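PDB 5V9X: ATP-dependent DNA helicase from Mycobacterium smegmatis, which unwinds RNA:DNA hybrids, moving 3'-to-5' along a single DNA strand, probably at the expense of ATP hydrolysis. Local coordinates for residues 27-35 and 48-57; 59-70 and 221-232. All blocks are in the same frame, centred on the assembly; numbering follows the deposited sequence.

Interaction 1: residues 27-35 and 48-57; sequences ADPLGRFSA and PTPAQADAWS. With ANP (phosphoaminophosphonic acid-adenylate ester), chain C.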
loop_
_atom_site.group_PDB
_atom_site.type_symbol
_atom_site.label_atom_id
_atom_site.label_comp_id
_atom_site.label_asym_id
_atom_site.label_seq_id
_atom_site.Cartn_x
_atom_site.Cartn_y
_atom_site.Cartn_z
ATOM N N ALA A 27 -30.476 -25.860 -9.026
ATOM C CA ALA A 27 -29.499 -24.807 -8.773
ATOM C C ALA A 27 -30.024 -23.804 -7.752
ATOM O O ALA A 27 -30.597 -22.776 -8.117
ATOM C CB ALA A 27 -29.133 -24.102 -10.071
ATOM N N ASP A 28 -29.823 -24.107 -6.474
ATOM C CA ASP A 28 -30.287 -23.258 -5.377
ATOM C C ASP A 28 -29.115 -22.946 -4.457
ATOM O O ASP A 28 -28.678 -23.831 -3.692
ATOM C CB ASP A 28 -31.421 -23.933 -4.609
ATOM C CG ASP A 28 -32.061 -23.017 -3.579
ATOM O OD1 ASP A 28 -31.671 -21.833 -3.492
ATOM O OD2 ASP A 28 -32.963 -23.487 -2.854
ATOM N N PRO A 29 -28.576 -21.724 -4.493
ATOM C CA PRO A 29 -27.443 -21.408 -3.611
ATOM C C PRO A 29 -27.825 -21.347 -2.144
ATOM O O PRO A 29 -26.974 -21.597 -1.282
ATOM C CB PRO A 29 -26.963 -20.041 -4.124
ATOM C CG PRO A 29 -27.631 -19.849 -5.459
ATOM C CD PRO A 29 -28.919 -20.600 -5.378
ATOM N N LEU A 30 -29.073 -21.015 -1.831
ATOM C CA LEU A 30 -29.522 -20.884 -0.454
ATOM C C LEU A 30 -30.058 -22.187 0.124
ATOM O O LEU A 30 -30.392 -22.227 1.312
ATOM C CB LEU A 30 -30.590 -19.790 -0.357
ATOM C CG LEU A 30 -30.116 -18.376 -0.702
ATOM C CD1 LEU A 30 -31.297 -17.475 -1.011
ATOM C CD2 LEU A 30 -29.283 -17.800 0.435
ATOM N N GLY A 31 -30.147 -23.249 -0.681
ATOM C CA GLY A 31 -30.638 -24.526 -0.191
ATOM C C GLY A 31 -29.784 -25.139 0.898
ATOM O O GLY A 31 -30.299 -25.915 1.711
ATOM N N ARG A 32 -28.494 -24.802 0.939
ATOM C CA ARG A 32 -27.619 -25.336 1.978
ATOM C C ARG A 32 -27.990 -24.791 3.351
ATOM O O ARG A 32 -27.947 -25.522 4.348
ATOM C CB ARG A 32 -26.166 -24.999 1.646
ATOM C CG ARG A 32 -25.773 -25.326 0.218
ATOM C CD ARG A 32 -24.432 -24.723 -0.166
ATOM N NE ARG A 32 -23.989 -25.209 -1.471
ATOM C CZ ARG A 32 -24.097 -24.524 -2.606
ATOM N NH1 ARG A 32 -24.625 -23.308 -2.606
ATOM N NH2 ARG A 32 -23.670 -25.057 -3.743
ATOM N N PHE A 33 -28.356 -23.514 3.423
ATOM C CA PHE A 33 -28.587 -22.848 4.694
ATOM C C PHE A 33 -29.876 -23.348 5.344
ATOM O O PHE A 33 -30.679 -24.069 4.742
ATOM C CB PHE A 33 -28.656 -21.334 4.498
ATOM C CG PHE A 33 -27.431 -20.745 3.852
ATOM C CD1 PHE A 33 -27.242 -20.828 2.482
ATOM C CD2 PHE A 33 -26.476 -20.091 4.615
ATOM C CE1 PHE A 33 -26.120 -20.285 1.886
ATOM C CE2 PHE A 33 -25.352 -19.543 4.023
ATOM C CZ PHE A 33 -25.175 -19.640 2.657
ATOM N N SER A 34 -30.069 -22.945 6.599
ATOM C CA SER A 34 -31.299 -23.254 7.305
ATOM C C SER A 34 -32.470 -22.504 6.670
ATOM O O SER A 34 -32.298 -21.631 5.814
ATOM C CB SER A 34 -31.171 -22.894 8.784
ATOM O OG SER A 34 -30.947 -21.504 8.956
ATOM N N ALA A 35 -33.683 -22.858 7.098
ATOM C CA ALA A 35 -34.867 -22.211 6.544
ATOM C C ALA A 35 -34.921 -20.734 6.920
ATOM O O ALA A 35 -35.353 -19.900 6.116
ATOM C CB ALA A 35 -36.131 -22.934 7.009
ATOM N N PRO A 48 -29.009 -13.941 -4.923
ATOM C CA PRO A 48 -27.563 -13.924 -4.685
ATOM C C PRO A 48 -26.804 -13.557 -5.951
ATOM O O PRO A 48 -27.277 -13.769 -7.070
ATOM C CB PRO A 48 -27.256 -15.363 -4.252
ATOM C CG PRO A 48 -28.545 -15.883 -3.718
ATOM C CD PRO A 48 -29.627 -15.214 -4.511
ATOM N N THR A 49 -25.622 -12.987 -5.767
ATOM C CA THR A 49 -24.745 -12.754 -6.903
ATOM C C THR A 49 -23.922 -14.001 -7.187
ATOM O O THR A 49 -23.756 -14.859 -6.314
ATOM C CB THR A 49 -23.824 -11.566 -6.627
ATOM O OG1 THR A 49 -22.944 -11.876 -5.539
ATOM C CG2 THR A 49 -24.637 -10.325 -6.286
ATOM N N PRO A 50 -23.412 -14.146 -8.417
ATOM C CA PRO A 50 -22.548 -15.301 -8.717
ATOM C C PRO A 50 -21.434 -15.519 -7.706
ATOM O O PRO A 50 -21.209 -16.658 -7.275
ATOM C CB PRO A 50 -22.003 -14.955 -10.107
ATOM C CG PRO A 50 -23.094 -14.172 -10.736
ATOM C CD PRO A 50 -23.727 -13.368 -9.628
ATOM N N ALA A 51 -20.736 -14.453 -7.302
ATOM C CA ALA A 51 -19.658 -14.602 -6.331
ATOM C C ALA A 51 -20.165 -15.162 -5.008
ATOM O O ALA A 51 -19.445 -15.907 -4.337
ATOM C CB ALA A 51 -18.959 -13.261 -6.109
ATOM N N GLN A 52 -21.395 -14.825 -4.619
ATOM C CA GLN A 52 -21.962 -15.386 -3.397
ATOM C C GLN A 52 -22.287 -16.866 -3.568
ATOM O O GLN A 52 -21.943 -17.690 -2.712
ATOM C CB GLN A 52 -23.213 -14.606 -2.991
ATOM C CG GLN A 52 -22.919 -13.252 -2.375
ATOM C CD GLN A 52 -24.161 -12.399 -2.228
ATOM O OE1 GLN A 52 -25.127 -12.559 -2.974
ATOM N NE2 GLN A 52 -24.144 -11.489 -1.262
ATOM N N ALA A 53 -22.952 -17.221 -4.671
ATOM C CA ALA A 53 -23.349 -18.609 -4.891
ATOM C C ALA A 53 -22.134 -19.529 -4.927
ATOM O O ALA A 53 -22.125 -20.591 -4.294
ATOM C CB ALA A 53 -24.153 -18.722 -6.185
ATOM N N ASP A 54 -21.092 -19.129 -5.660
ATOM C CA ASP A 54 -19.873 -19.931 -5.720
ATOM C C ASP A 54 -19.188 -19.991 -4.360
ATOM O O ASP A 54 -18.763 -21.062 -3.913
ATOM C CB ASP A 54 -18.920 -19.361 -6.769
ATOM C CG ASP A 54 -19.549 -19.257 -8.142
ATOM O OD1 ASP A 54 -20.666 -19.781 -8.333
ATOM O OD2 ASP A 54 -18.923 -18.642 -9.031
ATOM N N ALA A 55 -19.069 -18.841 -3.687
ATOM C CA ALA A 55 -18.356 -18.800 -2.414
ATOM C C ALA A 55 -19.068 -19.623 -1.351
ATOM O O ALA A 55 -18.422 -20.327 -0.567
ATOM C CB ALA A 55 -18.185 -17.356 -1.944
ATOM N N TRP A 56 -20.401 -19.550 -1.305
ATOM C CA TRP A 56 -21.145 -20.354 -0.340
ATOM C C TRP A 56 -20.913 -21.841 -0.568
ATOM O O TRP A 56 -20.807 -22.614 0.390
ATOM C CB TRP A 56 -22.635 -20.031 -0.416
ATOM C CG TRP A 56 -22.977 -18.643 0.022
ATOM C CD1 TRP A 56 -22.272 -17.853 0.884
ATOM C CD2 TRP A 56 -24.111 -17.873 -0.391
ATOM N NE1 TRP A 56 -22.901 -16.640 1.037
ATOM C CE2 TRP A 56 -24.032 -16.627 0.263
ATOM C CE3 TRP A 56 -25.188 -18.117 -1.249
ATOM C CZ2 TRP A 56 -24.988 -15.630 0.085
ATOM C CZ3 TRP A 56 -26.133 -17.130 -1.423
ATOM C CH2 TRP A 56 -26.028 -15.900 -0.760
ATOM N N SER A 57 -20.821 -22.259 -1.833
ATOM C CA SER A 57 -20.586 -23.668 -2.130
ATOM C C SER A 57 -19.226 -24.118 -1.613
ATOM O O SER A 57 -19.113 -25.142 -0.929
ATOM C CB SER A 57 -20.695 -23.911 -3.634
ATOM O OG SER A 57 -20.624 -25.296 -3.926
HETATM P PG ANP C . -15.917 -4.125 -1.745
HETATM O O1G ANP C . -15.629 -2.680 -2.002
HETATM O O2G ANP C . -15.408 -4.520 -0.307
HETATM O O3G ANP C . -15.185 -5.018 -2.829
HETATM P PB ANP C . -17.983 -5.949 -1.496
HETATM O O1B ANP C . -17.359 -6.394 -0.143
HETATM O O2B ANP C . -17.506 -6.838 -2.592
HETATM N N3B ANP C . -17.586 -4.360 -1.832
HETATM P PA ANP C . -20.276 -5.565 -0.094
HETATM O O1A ANP C . -19.669 -4.361 0.527
HETATM O O2A ANP C . -20.301 -6.787 0.823
HETATM O O3A ANP C . -19.529 -6.045 -1.408
HETATM O "O5'" ANP C . -21.737 -5.229 -0.599
HETATM C "C5'" ANP C . -22.114 -4.127 -1.491
HETATM C "C4'" ANP C . -23.489 -3.635 -1.109
HETATM O "O4'" ANP C . -24.512 -4.502 -1.665
HETATM C "C3'" ANP C . -23.743 -3.645 0.392
HETATM O "O3'" ANP C . -24.732 -2.676 0.706
HETATM C "C2'" ANP C . -24.310 -5.047 0.618
HETATM O "O2'" ANP C . -24.853 -5.246 1.932
HETATM C "C1'" ANP C . -25.201 -5.178 -0.621
HETATM N N9 ANP C . -25.470 -6.545 -1.079
HETATM C C8 ANP C . -24.875 -7.714 -0.681
HETATM N N7 ANP C . -25.325 -8.781 -1.299
HETATM C C5 ANP C . -26.293 -8.280 -2.155
HETATM C C6 ANP C . -27.146 -8.899 -3.088
HETATM N N6 ANP C . -27.158 -10.213 -3.322
HETATM N N1 ANP C . -27.998 -8.108 -3.783
HETATM C C2 ANP C . -27.986 -6.792 -3.554
HETATM N N3 ANP C . -27.229 -6.098 -2.699
HETATM C C4 ANP C . -26.396 -6.905 -2.029
#
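F33 and W56 meet as an edge-to-face (T-shaped) pair with planes at 81°. F33 drives the CZ corner of its ring onto one face of the indole, 3.6 Å from W56 CG, while the other face lies against the backbone of its own helix at Q52 and A53. W56 NE1 bonds to the carbonyl of L77, which helps fix the turn of the indole.

Aliphatic groups fill in around this pair. P29 meets the indole edge in its plane, its CB 3.9 Å from W56 CE3, and also packs on A53, whose small methyl lets the proline ring come close to the helix. L30, with CG anti to its carbonyl carbon (chi1 -64°), sends CD2 to W56 CZ3 at 3.7 Å and rests CD1 on P48 CG.

On the polar side, the extended chain of R32 lays a guanidinium face over S57 CB, and its NH1 makes a weak bond back to P29 O.

Caps and the nucleotide complete the site. T49 and Q52 form a capping box: Q52 OE1 receives T49 N at 2.9 Å, and Q52 N returns a weak bond to T49 OG1. The same amide pairs with one edge of the adenine, the Hoogsteen edge, OE1 accepting from ANP N6 (3.1 Å) and NE2 donating to N7 (3.0 Å). Glutamine suits this place because it both donates and accepts, as in the Q motif of DEAD-box and related helicases.

Interaction 2: residues 59-70 and 221-232; sequences ISEGNNTLVIAP and QRIGLSATVRPP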
loop_
_atom_site.group_PDB
_atom_site.type_symbol
_atom_site.label_atom_id
_atom_site.label_comp_id
_atom_site.label_asym_id
_atom_site.label_seq_id
_atom_site.Cartn_x
_atom_site.Cartn_y
_atom_site.Cartn_z
ATOM N N ILE A 59 -17.226 -22.570 0.622
ATOM C CA ILE A 59 -17.093 -22.393 2.066
ATOM C C ILE A 59 -17.846 -23.486 2.814
ATOM O O ILE A 59 -17.339 -24.048 3.793
ATOM C CB ILE A 59 -17.572 -20.988 2.481
ATOM C CG1 ILE A 59 -16.626 -19.915 1.937
ATOM C CG2 ILE A 59 -17.674 -20.879 3.994
ATOM C CD1 ILE A 59 -17.150 -18.509 2.102
ATOM N N SER A 60 -19.061 -23.813 2.365
ATOM C CA SER A 60 -19.857 -24.823 3.055
ATOM C C SER A 60 -19.203 -26.197 2.990
ATOM O O SER A 60 -19.413 -27.025 3.884
ATOM C CB SER A 60 -21.266 -24.883 2.464
ATOM O OG SER A 60 -21.228 -25.227 1.091
ATOM N N GLU A 61 -18.414 -26.459 1.951
ATOM C CA GLU A 61 -17.721 -27.732 1.809
ATOM C C GLU A 61 -16.395 -27.773 2.560
ATOM O O GLU A 61 -15.664 -28.762 2.443
ATOM C CB GLU A 61 -17.510 -28.049 0.326
ATOM C CG GLU A 61 -18.810 -28.336 -0.420
ATOM C CD GLU A 61 -18.604 -28.585 -1.903
ATOM O OE1 GLU A 61 -17.443 -28.536 -2.362
ATOM O OE2 GLU A 61 -19.605 -28.829 -2.609
ATOM N N GLY A 62 -16.067 -26.725 3.318
ATOM C CA GLY A 62 -14.944 -26.742 4.230
ATOM C C GLY A 62 -13.632 -26.220 3.685
ATOM O O GLY A 62 -12.622 -26.275 4.400
ATOM N N ASN A 63 -13.606 -25.707 2.460
ATOM C CA ASN A 63 -12.362 -25.300 1.826
ATOM C C ASN A 63 -12.000 -23.863 2.180
ATOM O O ASN A 63 -12.870 -23.004 2.343
ATOM C CB ASN A 63 -12.469 -25.433 0.305
ATOM C CG ASN A 63 -12.902 -26.815 -0.130
ATOM O OD1 ASN A 63 -12.338 -27.822 0.300
ATOM N ND2 ASN A 63 -13.919 -26.872 -0.984
ATOM N N ASN A 64 -10.698 -23.612 2.309
ATOM C CA ASN A 64 -10.204 -22.242 2.260
ATOM C C ASN A 64 -10.594 -21.636 0.920
ATOM O O ASN A 64 -10.431 -22.270 -0.127
ATOM C CB ASN A 64 -8.685 -22.209 2.443
ATOM C CG ASN A 64 -8.250 -22.552 3.861
ATOM O OD1 ASN A 64 -9.059 -22.967 4.694
ATOM N ND2 ASN A 64 -6.962 -22.386 4.137
ATOM N N THR A 65 -11.127 -20.418 0.949
ATOM C CA THR A 65 -11.715 -19.815 -0.239
ATOM C C THR A 65 -11.209 -18.392 -0.423
ATOM O O THR A 65 -11.211 -17.601 0.524
ATOM C CB THR A 65 -13.244 -19.816 -0.147
ATOM O OG1 THR A 65 -13.704 -21.145 0.132
ATOM C CG2 THR A 65 -13.858 -19.332 -1.455
ATOM N N LEU A 66 -10.780 -18.073 -1.641
ATOM C CA LEU A 66 -10.449 -16.710 -2.037
ATOM C C LEU A 66 -11.501 -16.232 -3.029
ATOM O O LEU A 66 -11.658 -16.822 -4.105
ATOM C CB LEU A 66 -9.053 -16.630 -2.654
ATOM C CG LEU A 66 -8.674 -15.288 -3.292
ATOM C CD1 LEU A 66 -8.502 -14.201 -2.238
ATOM C CD2 LEU A 66 -7.419 -15.423 -4.144
ATOM N N VAL A 67 -12.217 -15.173 -2.667
ATOM C CA VAL A 67 -13.290 -14.629 -3.490
ATOM C C VAL A 67 -12.752 -13.416 -4.238
ATOM O O VAL A 67 -12.279 -12.453 -3.625
ATOM C CB VAL A 67 -14.517 -14.263 -2.640
ATOM C CG1 VAL A 67 -15.673 -13.836 -3.530
ATOM C CG2 VAL A 67 -14.916 -15.443 -1.759
ATOM N N ILE A 68 -12.819 -13.466 -5.565
ATOM C CA ILE A 68 -12.314 -12.407 -6.432
ATOM C C ILE A 68 -13.499 -11.906 -7.244
ATOM O O ILE A 68 -13.947 -12.573 -8.186
ATOM C CB ILE A 68 -11.181 -12.895 -7.339
ATOM C CG1 ILE A 68 -10.071 -13.537 -6.505
ATOM C CG2 ILE A 68 -10.634 -11.746 -8.173
ATOM C CD1 ILE A 68 -9.032 -14.255 -7.335
ATOM N N ALA A 69 -14.012 -10.732 -6.890
ATOM C CA ALA A 69 -15.182 -10.167 -7.544
ATOM C C ALA A 69 -15.147 -8.658 -7.361
ATOM O O ALA A 69 -14.541 -8.164 -6.403
ATOM C CB ALA A 69 -16.479 -10.756 -6.969
ATOM N N PRO A 70 -15.791 -7.896 -8.262
ATOM C CA PRO A 70 -15.747 -6.428 -8.159
ATOM C C PRO A 70 -16.373 -5.874 -6.886
ATOM O O PRO A 70 -16.877 -6.627 -6.048
ATOM C CB PRO A 70 -16.520 -5.971 -9.403
ATOM C CG PRO A 70 -17.340 -7.147 -9.813
ATOM C CD PRO A 70 -16.517 -8.342 -9.462
ATOM N N GLN A 221 -10.719 -22.332 9.090
ATOM C CA GLN A 221 -10.952 -22.090 7.675
ATOM C C GLN A 221 -10.655 -20.631 7.351
ATOM O O GLN A 221 -11.090 -19.727 8.073
ATOM C CB GLN A 221 -12.399 -22.436 7.324
ATOM C CG GLN A 221 -12.770 -22.257 5.867
ATOM C CD GLN A 221 -14.248 -22.502 5.620
ATOM O OE1 GLN A 221 -15.095 -22.122 6.430
ATOM N NE2 GLN A 221 -14.564 -23.145 4.504
ATOM N N ARG A 222 -9.911 -20.398 6.273
ATOM C CA ARG A 222 -9.468 -19.061 5.897
ATOM C C ARG A 222 -10.190 -18.603 4.637
ATOM O O ARG A 222 -10.197 -19.315 3.627
ATOM C CB ARG A 222 -7.955 -19.025 5.683
ATOM C CG ARG A 222 -7.158 -19.356 6.930
ATOM C CD ARG A 222 -5.670 -19.194 6.701
ATOM N NE ARG A 222 -4.895 -19.649 7.848
ATOM C CZ ARG A 222 -3.571 -19.572 7.937
ATOM N NH1 ARG A 222 -2.865 -19.054 6.943
ATOM N NH2 ARG A 222 -2.954 -20.015 9.026
ATOM N N ILE A 223 -10.780 -17.412 4.695
ATOM C CA ILE A 223 -11.527 -16.836 3.583
ATOM C C ILE A 223 -10.941 -15.468 3.263
ATOM O O ILE A 223 -10.784 -14.631 4.158
ATOM C CB ILE A 223 -13.029 -16.726 3.904
ATOM C CG1 ILE A 223 -13.604 -18.107 4.229
ATOM C CG2 ILE A 223 -13.777 -16.089 2.742
ATOM C CD1 ILE A 223 -14.949 -18.063 4.922
ATOM N N GLY A 224 -10.619 -15.246 1.992
ATOM C CA GLY A 224 -10.057 -13.986 1.547
ATOM C C GLY A 224 -10.959 -13.308 0.534
ATOM O O GLY A 224 -11.646 -13.966 -0.250
ATOM N N LEU A 225 -10.946 -11.975 0.556
ATOM C CA LEU A 225 -11.803 -11.158 -0.291
ATOM C C LEU A 225 -10.989 -10.026 -0.899
ATOM O O LEU A 225 -10.178 -9.402 -0.211
ATOM C CB LEU A 225 -12.975 -10.571 0.507
ATOM C CG LEU A 225 -13.729 -11.529 1.428
ATOM C CD1 LEU A 225 -14.691 -10.771 2.326
ATOM C CD2 LEU A 225 -14.464 -12.568 0.606
ATOM N N SER A 226 -11.209 -9.767 -2.187
ATOM C CA SER A 226 -10.580 -8.637 -2.859
ATOM C C SER A 226 -11.130 -8.513 -4.270
ATOM O O SER A 226 -11.369 -9.521 -4.940
ATOM C CB SER A 226 -9.054 -8.780 -2.910
ATOM O OG SER A 226 -8.470 -7.697 -3.615
ATOM N N ALA A 227 -11.327 -7.273 -4.708
ATOM C CA ALA A 227 -11.700 -6.982 -6.083
ATOM C C ALA A 227 -10.499 -6.869 -7.010
ATOM O O ALA A 227 -10.680 -6.783 -8.229
ATOM C CB ALA A 227 -12.508 -5.683 -6.143
ATOM N N THR A 228 -9.280 -6.863 -6.464
ATOM C CA THR A 228 -8.056 -6.603 -7.225
ATOM C C THR A 228 -7.022 -7.664 -6.850
ATOM O O THR A 228 -6.163 -7.439 -5.994
ATOM C CB THR A 228 -7.548 -5.186 -6.954
ATOM O OG1 THR A 228 -7.433 -4.984 -5.540
ATOM C CG2 THR A 228 -8.514 -4.158 -7.524
ATOM N N VAL A 229 -7.104 -8.821 -7.502
ATOM C CA VAL A 229 -6.236 -9.957 -7.214
ATOM C C VAL A 229 -5.468 -10.311 -8.477
ATOM O O VAL A 229 -6.071 -10.657 -9.501
ATOM C CB VAL A 229 -7.027 -11.173 -6.709
ATOM C CG1 VAL A 229 -6.085 -12.336 -6.436
ATOM C CG2 VAL A 229 -7.813 -10.818 -5.463
ATOM N N ARG A 230 -4.143 -10.243 -8.399
ATOM C CA ARG A 230 -3.272 -10.664 -9.487
ATOM C C ARG A 230 -1.859 -10.895 -8.962
ATOM O O ARG A 230 -1.230 -9.965 -8.438
ATOM C CB ARG A 230 -3.265 -9.627 -10.611
ATOM C CG ARG A 230 -2.133 -9.812 -11.604
ATOM C CD ARG A 230 -2.314 -8.927 -12.820
ATOM N NE ARG A 230 -1.076 -8.799 -13.584
ATOM C CZ ARG A 230 -1.015 -8.360 -14.837
ATOM N NH1 ARG A 230 -2.123 -8.013 -15.476
ATOM N NH2 ARG A 230 0.156 -8.275 -15.453
ATOM N N PRO A 231 -1.325 -12.121 -9.068
ATOM C CA PRO A 231 -2.001 -13.289 -9.640
ATOM C C PRO A 231 -2.894 -13.993 -8.623
ATOM O O PRO A 231 -2.589 -13.963 -7.430
ATOM C CB PRO A 231 -0.837 -14.201 -10.066
ATOM C CG PRO A 231 0.438 -13.527 -9.557
ATOM C CD PRO A 231 0.025 -12.460 -8.598
ATOM N N PRO A 232 -3.987 -14.605 -9.089
ATOM C CA PRO A 232 -4.862 -15.330 -8.151
ATOM C C PRO A 232 -4.149 -16.426 -7.382
ATOM O O PRO A 232 -4.367 -16.571 -6.173
ATOM C CB PRO A 232 -5.956 -15.895 -9.068
ATOM C CG PRO A 232 -5.977 -14.970 -10.238
ATOM C CD PRO A 232 -4.552 -14.550 -10.447
#
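Two neighbouring parallel strands of a RecA-like helicase sheet, with 187-191 beyond one and 245-248 beyond the other, make this contact: 64-68, which leads into the probable Walker A loop, and 221-226, which ends in the S226-A227-T228 sequence of probable helicase motif III. Their axes run 8° apart. The bonds alternate in parallel fashion, T65 N to R222 O, G224 N to T65 O, V67 N to G224 O at 2.8 Å, and S226 N to V67 O.

Where the strands begin, side chains extend the pairing. Q221, fully extended (chi1 -179°), uses NE2 twice: in the carbonyl plane on a lone pair of I59 O (3.0 Å) and from above the plane of N63 O (2.7 Å), whose opposite face takes T65 OG1. It thereby ties down the turn closed by the Schellman glycine G62. N64 OD1 takes R222 N at 3.1 Å, met from above its carbonyl plane, while the R222 guanidinium leads off to D213 and E210.

Apolar groups cover both faces. I59 CD1 meets I223 CD1 at 3.6 Å, and V67 lies alongside L225 CD2. On the other face G224 leaves space for L66 CD1, and I68 CD1 packs crosswise on V229 CG1 (3.6 Å) and against P232.

Past the strands, S226 OG accepts T228 N in an ST turn. A227 packs CB on P70 CA beside A69, setting motif III next to the Walker A loop at the nucleotide, consistent with the RecA-like core of superfamily 2 helicases.

Helix 50-60 is common to both contacts: interaction 1 uses its first turns, interaction 2 its last, and strand 64-68 follows directly. Interaction 1 lies farther from the chain's centre and is a partly buried side-chain contact, in which a loop packs aromatic and proline rings on a helix whose start reads the adenine. Interaction 2 is larger and lies deeper, with backbone bonds pairing strands whose ends approach the phosphate side of the nucleotide. They meet where the small methyls of A51 and A55 let the helix come close to V67 and A69, and where R32 CD packs against S60 OG. Together they flank one ATP site.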